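Local atomic coordinates of probable 2-phosphosulfolactate phosphatase (Clostridium acetobutylicum, PDB entry 1VR0), a protein that probably hydrolyses (2R)-O-phospho-3-sulfolactate to (2R)-3-sulfolactate and phosphate, using magnesium. Residues A[29-39]-A[124-135]; A[52-63]-A[102-113]. One frame throughout, in Å; residues are numbered along the deposited sequence.

Contact 1 of 2, residues A[29-39]-A[124-135]; sequences VKNKTAVVIDM and SETARDILIGSV. With MG (magnesium ion), chain D.
Strands 33-37 and 129-133 run parallel, Ala34 beside Ile130 and Val36 beside Ile132, with their axes 4.6 Å apart and inclined by 29°. Ala34 and Val36 supply the bonding groups from the first strand. Ala34 N bonds to Asp129 O, and Leu131 N returns to Ala34 O at 2.7 Å. Leu131 O then takes Val36 N, and Gly133 N donates to Val36 O. Before the strands, Asn31 N bonds to Thr126 O, so the two turns are tied together as well.

Thr33, Val35 and Leu131 share one face of the sheet. Leu131 CD1 touches Thr33 CG2 at 3.8 Å and lies near Val35 CG2. Thr33 has its methyl anti to the backbone N and its hydroxyl beside that N (chi1 -65°). The methyl thus meets Leu131 while OG1 accepts a bond from a water at 2.7 Å. The same water donates to Asp129 OD2, bridging the two side chains. On the other face Val36 CG2 packs side by side with Ile130 CG2 at 3.9 Å. Ala34 CB meets Ala127 CB at 3.7 Å. Ser124 OG also lies against Val36 CG2, but its hydrogen bond goes to Ala120 O. Beyond the strand end, the selenomethionine Met39 reaches Val135 CG2 with its CE at 3.8 Å.

Asp38 follows strand 33-37 directly. Its OD1 binds the magnesium ion at 2.2 Å, with Gly158 O, Asp167 OD2 and two waters as the other ligands. The metal site therefore sits at the C-terminal end of a parallel strand, and Asp38 also lines the sulfolactate pocket. Strand 152-156 pairs with the far edge of 33-37. Helix 138-148 covers the face of Val35, and helix 165-181 packs on Ile37 and Val135.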
loop_
_atom_site.group_PDB
_atom_site.type_symbol
_atom_site.label_atom_id
_atom_site.label_comp_id
_atom_site.label_asym_id
_atom_site.label_seq_id
_atom_site.Cartn_x
_atom_site.Cartn_y
_atom_site.Cartn_z
ATOM N N VAL A 29 -6.773 -4.093 12.640
ATOM C CA VAL A 29 -6.021 -3.678 13.802
ATOM C C VAL A 29 -6.498 -4.375 15.087
ATOM O O VAL A 29 -5.677 -4.780 15.890
ATOM C CB VAL A 29 -6.046 -2.139 13.900
ATOM C CG1 VAL A 29 -5.935 -1.673 15.283
ATOM C CG2 VAL A 29 -4.889 -1.580 13.141
ATOM N N LYS A 30 -7.808 -4.562 15.249
ATOM C CA LYS A 30 -8.326 -4.990 16.541
ATOM C C LYS A 30 -7.719 -6.323 17.018
ATOM O O LYS A 30 -7.454 -7.210 16.228
ATOM C CB LYS A 30 -9.856 -4.978 16.593
ATOM C CG LYS A 30 -10.505 -5.648 15.423
ATOM C CD LYS A 30 -11.911 -6.129 15.773
ATOM C CE LYS A 30 -12.556 -6.896 14.599
ATOM N NZ LYS A 30 -13.771 -7.445 15.221
ATOM N N ASN A 31 -7.432 -6.371 18.318
ATOM C CA ASN A 31 -6.867 -7.521 19.042
ATOM C C ASN A 31 -5.479 -7.972 18.607
ATOM O O ASN A 31 -4.990 -8.977 19.111
ATOM C CB ASN A 31 -7.841 -8.693 19.064
ATOM C CG ASN A 31 -9.286 -8.256 19.334
ATOM O OD1 ASN A 31 -9.544 -7.438 20.213
ATOM N ND2 ASN A 31 -10.232 -8.796 18.553
ATOM N N LYS A 32 -4.826 -7.215 17.732
ATOM C CA LYS A 32 -3.485 -7.568 17.283
ATOM C C LYS A 32 -2.384 -6.842 18.058
ATOM O O LYS A 32 -2.649 -5.994 18.880
ATOM C CB LYS A 32 -3.349 -7.282 15.780
ATOM C CG LYS A 32 -4.248 -8.169 14.968
ATOM C CD LYS A 32 -4.096 -7.940 13.508
ATOM C CE LYS A 32 -4.831 -9.016 12.716
ATOM N NZ LYS A 32 -4.197 -9.063 11.355
ATOM N N THR A 33 -1.141 -7.195 17.795
ATOM C CA THR A 33 -0.018 -6.367 18.200
ATOM C C THR A 33 0.144 -5.339 17.080
ATOM O O THR A 33 0.504 -5.697 15.957
ATOM C CB THR A 33 1.282 -7.199 18.352
ATOM O OG1 THR A 33 1.137 -8.142 19.411
ATOM C CG2 THR A 33 2.459 -6.345 18.654
ATOM N N ALA A 34 -0.160 -4.075 17.361
ATOM C CA ALA A 34 0.037 -2.997 16.373
ATOM C C ALA A 34 1.351 -2.269 16.626
ATOM O O ALA A 34 1.655 -1.907 17.746
ATOM C CB ALA A 34 -1.096 -2.010 16.407
ATOM N N VAL A 35 2.132 -2.065 15.578
ATOM C CA VAL A 35 3.374 -1.354 15.694
ATOM C C VAL A 35 3.251 -0.076 14.869
ATOM O O VAL A 35 3.101 -0.135 13.663
ATOM C CB VAL A 35 4.517 -2.200 15.160
ATOM C CG1 VAL A 35 5.828 -1.424 15.200
ATOM C CG2 VAL A 35 4.623 -3.523 15.946
ATOM N N VAL A 36 3.278 1.076 15.519
ATOM C CA VAL A 36 3.115 2.327 14.808
ATOM C C VAL A 36 4.488 2.895 14.420
ATOM O O VAL A 36 5.412 2.974 15.248
ATOM C CB VAL A 36 2.315 3.327 15.619
ATOM C CG1 VAL A 36 2.202 4.613 14.857
ATOM C CG2 VAL A 36 0.924 2.774 15.935
ATOM N N ILE A 37 4.611 3.293 13.157
ATOM C CA ILE A 37 5.858 3.853 12.637
ATOM C C ILE A 37 5.669 5.223 11.985
ATOM O O ILE A 37 4.875 5.388 11.071
ATOM C CB ILE A 37 6.523 2.850 11.679
ATOM C CG1 ILE A 37 6.949 1.617 12.488
ATOM C CG2 ILE A 37 7.757 3.423 11.041
ATOM C CD1 ILE A 37 7.249 0.428 11.635
ATOM N N ASP A 38 6.392 6.209 12.499
ATOM C CA ASP A 38 6.530 7.522 11.836
ATOM C C ASP A 38 7.998 7.948 12.040
ATOM O O ASP A 38 8.299 8.797 12.873
ATOM C CB ASP A 38 5.547 8.544 12.440
ATOM C CG ASP A 38 5.498 9.848 11.670
ATOM O OD1 ASP A 38 5.462 9.800 10.436
ATOM O OD2 ASP A 38 5.474 10.953 12.264
HETATM N N MSE A 39 8.923 7.343 11.305
HETATM C CA MSE A 39 10.342 7.451 11.683
HETATM C C MSE A 39 10.929 8.844 11.487
HETATM O O MSE A 39 11.922 9.217 12.154
HETATM C CB MSE A 39 11.200 6.411 10.963
HETATM C CG MSE A 39 11.133 6.509 9.474
HETATM SE SE MSE A 39 12.721 5.773 8.550
HETATM C CE MSE A 39 14.121 6.768 9.495
ATOM N N SER A 124 -5.009 3.303 15.974
ATOM C CA SER A 124 -4.753 1.914 16.342
ATOM C C SER A 124 -5.356 1.488 17.698
ATOM O O SER A 124 -5.115 0.354 18.149
ATOM C CB SER A 124 -3.256 1.695 16.335
ATOM O OG SER A 124 -2.697 2.260 15.143
ATOM N N GLU A 125 -6.183 2.346 18.307
ATOM C CA GLU A 125 -6.755 2.084 19.646
ATOM C C GLU A 125 -7.304 0.680 19.894
ATOM O O GLU A 125 -7.250 0.189 21.023
ATOM C CB GLU A 125 -7.886 3.063 19.966
ATOM C CG GLU A 125 -7.408 4.487 20.044
ATOM C CD GLU A 125 -7.925 5.198 21.251
ATOM O OE1 GLU A 125 -9.186 5.240 21.350
ATOM O OE2 GLU A 125 -7.078 5.698 22.062
ATOM N N THR A 126 -7.876 0.044 18.886
ATOM C CA THR A 126 -8.546 -1.228 19.145
ATOM C C THR A 126 -7.594 -2.415 19.227
ATOM O O THR A 126 -8.055 -3.544 19.429
ATOM C CB THR A 126 -9.618 -1.510 18.072
ATOM O OG1 THR A 126 -9.037 -1.347 16.755
ATOM C CG2 THR A 126 -10.796 -0.547 18.262
ATOM N N ALA A 127 -6.289 -2.184 19.024
ATOM C CA ALA A 127 -5.318 -3.273 19.049
ATOM C C ALA A 127 -5.173 -3.772 20.467
ATOM O O ALA A 127 -5.436 -3.026 21.411
ATOM C CB ALA A 127 -3.980 -2.793 18.529
ATOM N N ARG A 128 -4.746 -5.024 20.634
ATOM C CA ARG A 128 -4.450 -5.527 21.967
ATOM C C ARG A 128 -3.257 -4.789 22.600
ATOM O O ARG A 128 -3.283 -4.457 23.788
ATOM C CB ARG A 128 -4.173 -7.023 21.948
ATOM C CG ARG A 128 -4.000 -7.620 23.354
ATOM C CD ARG A 128 -3.549 -9.038 23.288
ATOM N NE ARG A 128 -4.602 -9.915 22.799
ATOM C CZ ARG A 128 -4.417 -11.181 22.441
ATOM N NH1 ARG A 128 -3.209 -11.735 22.490
ATOM N NH2 ARG A 128 -5.455 -11.887 22.007
ATOM N N ASP A 129 -2.201 -4.586 21.810
ATOM C CA ASP A 129 -1.023 -3.856 22.262
ATOM C C ASP A 129 -0.624 -2.912 21.179
ATOM O O ASP A 129 -0.467 -3.357 20.055
ATOM C CB ASP A 129 0.144 -4.806 22.508
ATOM C CG ASP A 129 -0.089 -5.717 23.697
ATOM O OD1 ASP A 129 -0.041 -5.205 24.826
ATOM O OD2 ASP A 129 -0.317 -6.947 23.505
ATOM N N ILE A 130 -0.464 -1.627 21.508
ATOM C CA ILE A 130 0.110 -0.657 20.574
ATOM C C ILE A 130 1.572 -0.354 20.930
ATOM O O ILE A 130 1.852 0.273 21.942
ATOM C CB ILE A 130 -0.639 0.685 20.545
ATOM C CG1 ILE A 130 -2.098 0.508 20.124
ATOM C CG2 ILE A 130 0.093 1.665 19.591
ATOM C CD1 ILE A 130 -3.025 0.347 21.250
ATOM N N LEU A 131 2.487 -0.772 20.074
ATOM C CA LEU A 131 3.914 -0.512 20.249
ATOM C C LEU A 131 4.380 0.656 19.422
ATOM O O LEU A 131 3.849 0.926 18.362
ATOM C CB LEU A 131 4.730 -1.733 19.825
ATOM C CG LEU A 131 4.365 -3.052 20.506
ATOM C CD1 LEU A 131 5.278 -4.167 19.994
ATOM C CD2 LEU A 131 4.455 -2.951 22.044
ATOM N N ILE A 132 5.401 1.348 19.890
ATOM C CA ILE A 132 5.936 2.468 19.138
ATOM C C ILE A 132 7.262 2.044 18.574
ATOM O O ILE A 132 8.142 1.670 19.324
ATOM C CB ILE A 132 6.148 3.705 20.015
ATOM C CG1 ILE A 132 4.824 4.130 20.676
ATOM C CG2 ILE A 132 6.733 4.807 19.187
ATOM C CD1 ILE A 132 3.642 4.326 19.704
ATOM N N GLY A 133 7.395 2.099 17.251
ATOM C CA GLY A 133 8.588 1.611 16.593
ATOM C C GLY A 133 9.264 2.617 15.699
ATOM O O GLY A 133 8.654 3.565 15.206
ATOM N N SER A 134 10.555 2.397 15.502
ATOM C CA SER A 134 11.398 3.298 14.722
ATOM C C SER A 134 12.618 2.499 14.363
ATOM O O SER A 134 12.811 1.377 14.878
ATOM C CB SER A 134 11.792 4.507 15.576
ATOM O OG SER A 134 12.557 4.130 16.735
ATOM N N VAL A 135 13.484 3.076 13.546
ATOM C CA VAL A 135 14.785 2.431 13.285
ATOM C C VAL A 135 15.580 2.276 14.571
ATOM O O VAL A 135 16.261 1.268 14.786
ATOM C CB VAL A 135 15.627 3.213 12.223
ATOM C CG1 VAL A 135 16.929 2.487 11.892
ATOM C CG2 VAL A 135 14.843 3.366 10.967
HETATM MG MG MG D . 5.722 9.318 8.353
HETATM O O HOH W 1 -0.677 -8.375 21.354
HETATM O O HOH W 2 8.194 9.011 8.847
HETATM O O HOH W 3 6.794 10.531 6.478
#

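Contact 2 of 2, residues A[52-63]-A[102-113]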
loop_
_atom_site.group_PDB
_atom_site.type_symbol
_atom_site.label_atom_id
_atom_site.label_comp_id
_atom_site.label_asym_id
_atom_site.label_seq_id
_atom_site.Cartn_x
_atom_site.Cartn_y
_atom_site.Cartn_z
ATOM N N ASN A 52 15.301 8.673 27.273
ATOM C CA ASN A 52 16.018 9.665 28.079
ATOM C C ASN A 52 15.317 10.041 29.390
ATOM O O ASN A 52 15.625 11.072 29.973
ATOM C CB ASN A 52 16.243 10.933 27.261
ATOM C CG ASN A 52 17.205 10.733 26.121
ATOM O OD1 ASN A 52 17.943 9.752 26.083
ATOM N ND2 ASN A 52 17.216 11.680 25.186
ATOM N N GLY A 53 14.362 9.226 29.835
ATOM C CA GLY A 53 13.831 9.328 31.181
ATOM C C GLY A 53 12.554 10.122 31.276
ATOM O O GLY A 53 12.079 10.453 32.367
ATOM N N CYS A 54 11.985 10.462 30.142
ATOM C CA CYS A 54 10.672 11.085 30.105
ATOM C C CYS A 54 9.655 10.193 30.792
ATOM O O CYS A 54 9.698 8.975 30.633
ATOM C CB CYS A 54 10.294 11.263 28.655
ATOM S SG CYS A 54 8.698 11.938 28.347
ATOM N N LYS A 55 8.753 10.776 31.568
ATOM C CA LYS A 55 7.800 9.973 32.331
ATOM C C LYS A 55 6.719 9.379 31.464
ATOM O O LYS A 55 6.373 8.207 31.598
ATOM C CB LYS A 55 7.105 10.787 33.393
ATOM C CG LYS A 55 6.011 9.991 34.101
ATOM C CD LYS A 55 5.758 10.525 35.513
ATOM C CE LYS A 55 4.752 9.660 36.237
ATOM N NZ LYS A 55 4.937 9.822 37.676
ATOM N N ARG A 56 6.135 10.215 30.619
ATOM C CA ARG A 56 5.125 9.748 29.694
ATOM C C ARG A 56 5.006 10.681 28.516
ATOM O O ARG A 56 5.347 11.848 28.617
ATOM C CB ARG A 56 3.771 9.643 30.401
ATOM C CG ARG A 56 3.154 10.994 30.792
ATOM C CD ARG A 56 1.704 10.830 31.229
ATOM N NE ARG A 56 1.553 10.189 32.526
ATOM C CZ ARG A 56 1.656 10.833 33.684
ATOM N NH1 ARG A 56 1.922 12.131 33.728
ATOM N NH2 ARG A 56 1.504 10.170 34.816
ATOM N N VAL A 57 4.505 10.152 27.407
ATOM C CA VAL A 57 4.118 10.964 26.269
ATOM C C VAL A 57 2.612 10.844 26.098
ATOM O O VAL A 57 2.095 9.746 26.077
ATOM C CB VAL A 57 4.781 10.506 24.955
ATOM C CG1 VAL A 57 4.325 11.398 23.830
ATOM C CG2 VAL A 57 6.316 10.516 25.058
ATOM N N VAL A 58 1.923 11.979 25.958
ATOM C CA VAL A 58 0.491 12.010 25.690
ATOM C C VAL A 58 0.269 12.587 24.277
ATOM O O VAL A 58 0.363 13.796 24.088
ATOM C CB VAL A 58 -0.233 12.910 26.683
ATOM C CG1 VAL A 58 -1.742 12.921 26.383
ATOM C CG2 VAL A 58 0.060 12.509 28.104
ATOM N N PRO A 59 -0.013 11.719 23.279
ATOM C CA PRO A 59 -0.311 12.150 21.933
ATOM C C PRO A 59 -1.746 12.661 21.772
ATOM O O PRO A 59 -2.685 12.051 22.244
ATOM C CB PRO A 59 -0.111 10.871 21.121
ATOM C CG PRO A 59 -0.429 9.810 22.011
ATOM C CD PRO A 59 -0.050 10.253 23.383
ATOM N N VAL A 60 -1.894 13.804 21.122
ATOM C CA VAL A 60 -3.202 14.383 20.841
ATOM C C VAL A 60 -3.294 14.833 19.366
ATOM O O VAL A 60 -2.286 14.941 18.645
ATOM C CB VAL A 60 -3.513 15.544 21.780
ATOM C CG1 VAL A 60 -3.429 15.080 23.233
ATOM C CG2 VAL A 60 -2.600 16.743 21.531
ATOM N N LEU A 61 -4.512 15.089 18.917
ATOM C CA LEU A 61 -4.756 15.386 17.512
ATOM C C LEU A 61 -4.754 16.892 17.220
ATOM O O LEU A 61 -4.439 17.301 16.109
ATOM C CB LEU A 61 -6.049 14.701 17.035
ATOM C CG LEU A 61 -6.064 13.155 17.077
ATOM C CD1 LEU A 61 -7.276 12.604 16.392
ATOM C CD2 LEU A 61 -4.796 12.475 16.501
ATOM N N THR A 62 -5.093 17.727 18.185
ATOM C CA THR A 62 -5.164 19.152 17.889
ATOM C C THR A 62 -4.347 19.952 18.865
ATOM O O THR A 62 -4.123 19.530 20.002
ATOM C CB THR A 62 -6.629 19.696 17.894
ATOM O OG1 THR A 62 -7.143 19.766 19.235
ATOM C CG2 THR A 62 -7.496 18.806 17.077
ATOM N N VAL A 63 -3.945 21.134 18.429
ATOM C CA VAL A 63 -3.287 22.089 19.308
ATOM C C VAL A 63 -4.178 22.473 20.482
ATOM O O VAL A 63 -3.711 22.609 21.609
ATOM C CB VAL A 63 -2.851 23.350 18.508
ATOM C CG1 VAL A 63 -2.322 24.456 19.434
ATOM C CG2 VAL A 63 -1.806 22.932 17.439
ATOM N N GLU A 102 17.967 14.205 28.080
ATOM C CA GLU A 102 17.621 13.786 29.445
ATOM C C GLU A 102 17.425 14.975 30.399
ATOM O O GLU A 102 16.531 14.985 31.247
ATOM C CB GLU A 102 18.685 12.817 29.993
ATOM C CG GLU A 102 18.245 12.104 31.291
ATOM C CD GLU A 102 19.401 11.518 32.056
ATOM O OE1 GLU A 102 20.316 11.051 31.362
ATOM O OE2 GLU A 102 19.393 11.518 33.322
ATOM N N ASP A 103 18.260 15.985 30.232
ATOM C CA ASP A 103 18.184 17.194 31.027
ATOM C C ASP A 103 16.839 17.901 30.869
ATOM O O ASP A 103 16.269 18.428 31.809
ATOM C CB ASP A 103 19.300 18.118 30.541
ATOM C CG ASP A 103 19.870 18.950 31.627
ATOM O OD1 ASP A 103 19.279 18.972 32.749
ATOM O OD2 ASP A 103 20.926 19.592 31.344
ATOM N N VAL A 104 16.340 17.877 29.651
ATOM C CA VAL A 104 15.114 18.563 29.275
ATOM C C VAL A 104 13.846 17.741 29.612
ATOM O O VAL A 104 12.823 18.299 30.015
ATOM C CB VAL A 104 15.193 18.881 27.754
ATOM C CG1 VAL A 104 13.828 19.165 27.142
ATOM C CG2 VAL A 104 16.170 20.025 27.516
ATOM N N VAL A 105 13.920 16.423 29.445
ATOM C CA VAL A 105 12.740 15.590 29.565
ATOM C C VAL A 105 12.621 14.724 30.800
ATOM O O VAL A 105 11.563 14.157 31.020
ATOM C CB VAL A 105 12.568 14.628 28.354
ATOM C CG1 VAL A 105 12.466 15.403 27.107
ATOM C CG2 VAL A 105 13.688 13.593 28.273
ATOM N N LYS A 106 13.675 14.576 31.593
ATOM C CA LYS A 106 13.616 13.555 32.630
ATOM C C LYS A 106 12.471 13.846 33.608
ATOM O O LYS A 106 12.389 14.907 34.204
ATOM C CB LYS A 106 14.942 13.374 33.361
ATOM C CG LYS A 106 15.084 12.000 34.056
ATOM C CD LYS A 106 15.994 12.103 35.253
ATOM C CE LYS A 106 16.457 10.740 35.775
ATOM N NZ LYS A 106 17.425 10.891 36.933
ATOM N N GLY A 107 11.559 12.895 33.737
ATOM C CA GLY A 107 10.475 13.015 34.714
ATOM C C GLY A 107 9.306 13.838 34.230
ATOM O O GLY A 107 8.265 13.873 34.883
ATOM N N LYS A 108 9.448 14.451 33.058
ATOM C CA LYS A 108 8.416 15.321 32.537
ATOM C C LYS A 108 7.348 14.554 31.744
ATOM O O LYS A 108 7.506 13.370 31.431
ATOM C CB LYS A 108 9.063 16.474 31.771
ATOM C CG LYS A 108 9.674 17.447 32.800
ATOM C CD LYS A 108 10.466 18.550 32.203
ATOM C CE LYS A 108 10.811 19.618 33.252
ATOM N NZ LYS A 108 9.636 20.480 33.543
ATOM N N THR A 109 6.231 15.235 31.506
ATOM C CA THR A 109 5.118 14.705 30.724
ATOM C C THR A 109 5.045 15.460 29.388
ATOM O O THR A 109 4.784 16.646 29.354
ATOM C CB THR A 109 3.782 14.882 31.486
ATOM O OG1 THR A 109 3.693 13.928 32.541
ATOM C CG2 THR A 109 2.588 14.713 30.569
ATOM N N LEU A 110 5.269 14.754 28.297
ATOM C CA LEU A 110 5.346 15.361 26.977
ATOM C C LEU A 110 4.001 15.282 26.264
ATOM O O LEU A 110 3.568 14.206 25.855
ATOM C CB LEU A 110 6.428 14.647 26.184
ATOM C CG LEU A 110 6.643 15.027 24.745
ATOM C CD1 LEU A 110 6.867 16.526 24.571
ATOM C CD2 LEU A 110 7.822 14.255 24.292
ATOM N N ILE A 111 3.334 16.423 26.146
ATOM C CA ILE A 111 2.121 16.525 25.368
ATOM C C ILE A 111 2.562 16.803 23.924
ATOM O O ILE A 111 3.239 17.784 23.647
ATOM C CB ILE A 111 1.223 17.678 25.824
ATOM C CG1 ILE A 111 1.003 17.702 27.346
ATOM C CG2 ILE A 111 -0.107 17.631 25.126
ATOM C CD1 ILE A 111 0.540 16.406 27.979
HETATM N N MSE A 112 2.198 15.931 22.996
HETATM C CA MSE A 112 2.500 16.209 21.602
HETATM C C MSE A 112 1.413 15.932 20.599
HETATM O O MSE A 112 0.566 15.057 20.779
HETATM C CB MSE A 112 3.778 15.508 21.141
HETATM C CG MSE A 112 3.966 14.079 21.541
HETATM SE SE MSE A 112 5.540 13.197 20.596
HETATM C CE MSE A 112 6.714 14.895 20.128
ATOM N N THR A 113 1.473 16.714 19.533
ATOM C CA THR A 113 0.606 16.561 18.403
ATOM C C THR A 113 1.471 16.749 17.169
ATOM O O THR A 113 2.288 17.676 17.109
ATOM C CB THR A 113 -0.561 17.560 18.452
ATOM O OG1 THR A 113 -1.390 17.351 17.314
ATOM C CG2 THR A 113 -0.102 19.017 18.493
#
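This is a parallel strand pair, 56-59 with 109-113, in a parallel three-stranded group. Strand 109-113 is central, and its other edge pairs with strand 77-81. Val57 is also backbone hydrogen-bonded to Ile246 in strand 245-246 of the mixed sheet. Leu110 N bonds to Arg56 O and Val58 N to Leu110 O. Met112 N then reaches Val58 O, and Val60 N reaches Met112 O at 2.8 Å.

On one face Val57 CG1 lies 3.5 Å from CG of the selenomethionine Met112, while Val57 CG2 runs alongside Leu110 CD2. Helix 42-51 covers these side chains. On the opposite face Ile111 CD1 rests on Val58 CB at 3.8 Å, and Arg56 crosses Thr109. Arg56 bends at chi3 (72°), which brings NH1 to Thr109 OG1 at 2.8 Å in a weak bond near the guanidinium plane. Its NE forms a salt bridge with Glu245.

Helix 42-51 ends in a Schellman motif with Gly53 at C-prime. Gly53 O accepts Gly107 N from the turn after helix 102-105. Both strands are thus entered from a helix end, and these ends are bonded together. Asn52 CB packs on Val105 CG2 at 3.8 Å, while its ND2 bonds to Tyr100 O. With OG1 anti to the backbone N (chi1 -179°), Thr113 turns its hydroxyl to Val60 O and donates to it at 2.9 Å, from above the carbonyl plane. OG1 is also hydrogen-bonded to Arg83 NH2.

Both contacts pair parallel strands, but in different parts of the fold: contact 1 in the middle of the mixed sheet, contact 2 in a parallel group that Val57 ties to Ile246 at the end of that sheet. Their centres lie about 19 Å apart and they do not touch. Contact 1 is the more buried, and Asp38 takes it directly to the magnesium; contact 2 is only partly buried. Across contact 2 Arg56 meets Thr109 directly, though weakly, and Thr113 bonds to a backbone oxygen; in contact 1 a water joins Thr33 to Asp129. The side chain of Met112 is about 8 Å from the bound sulfolactate, that of Asp38 about 4 Å.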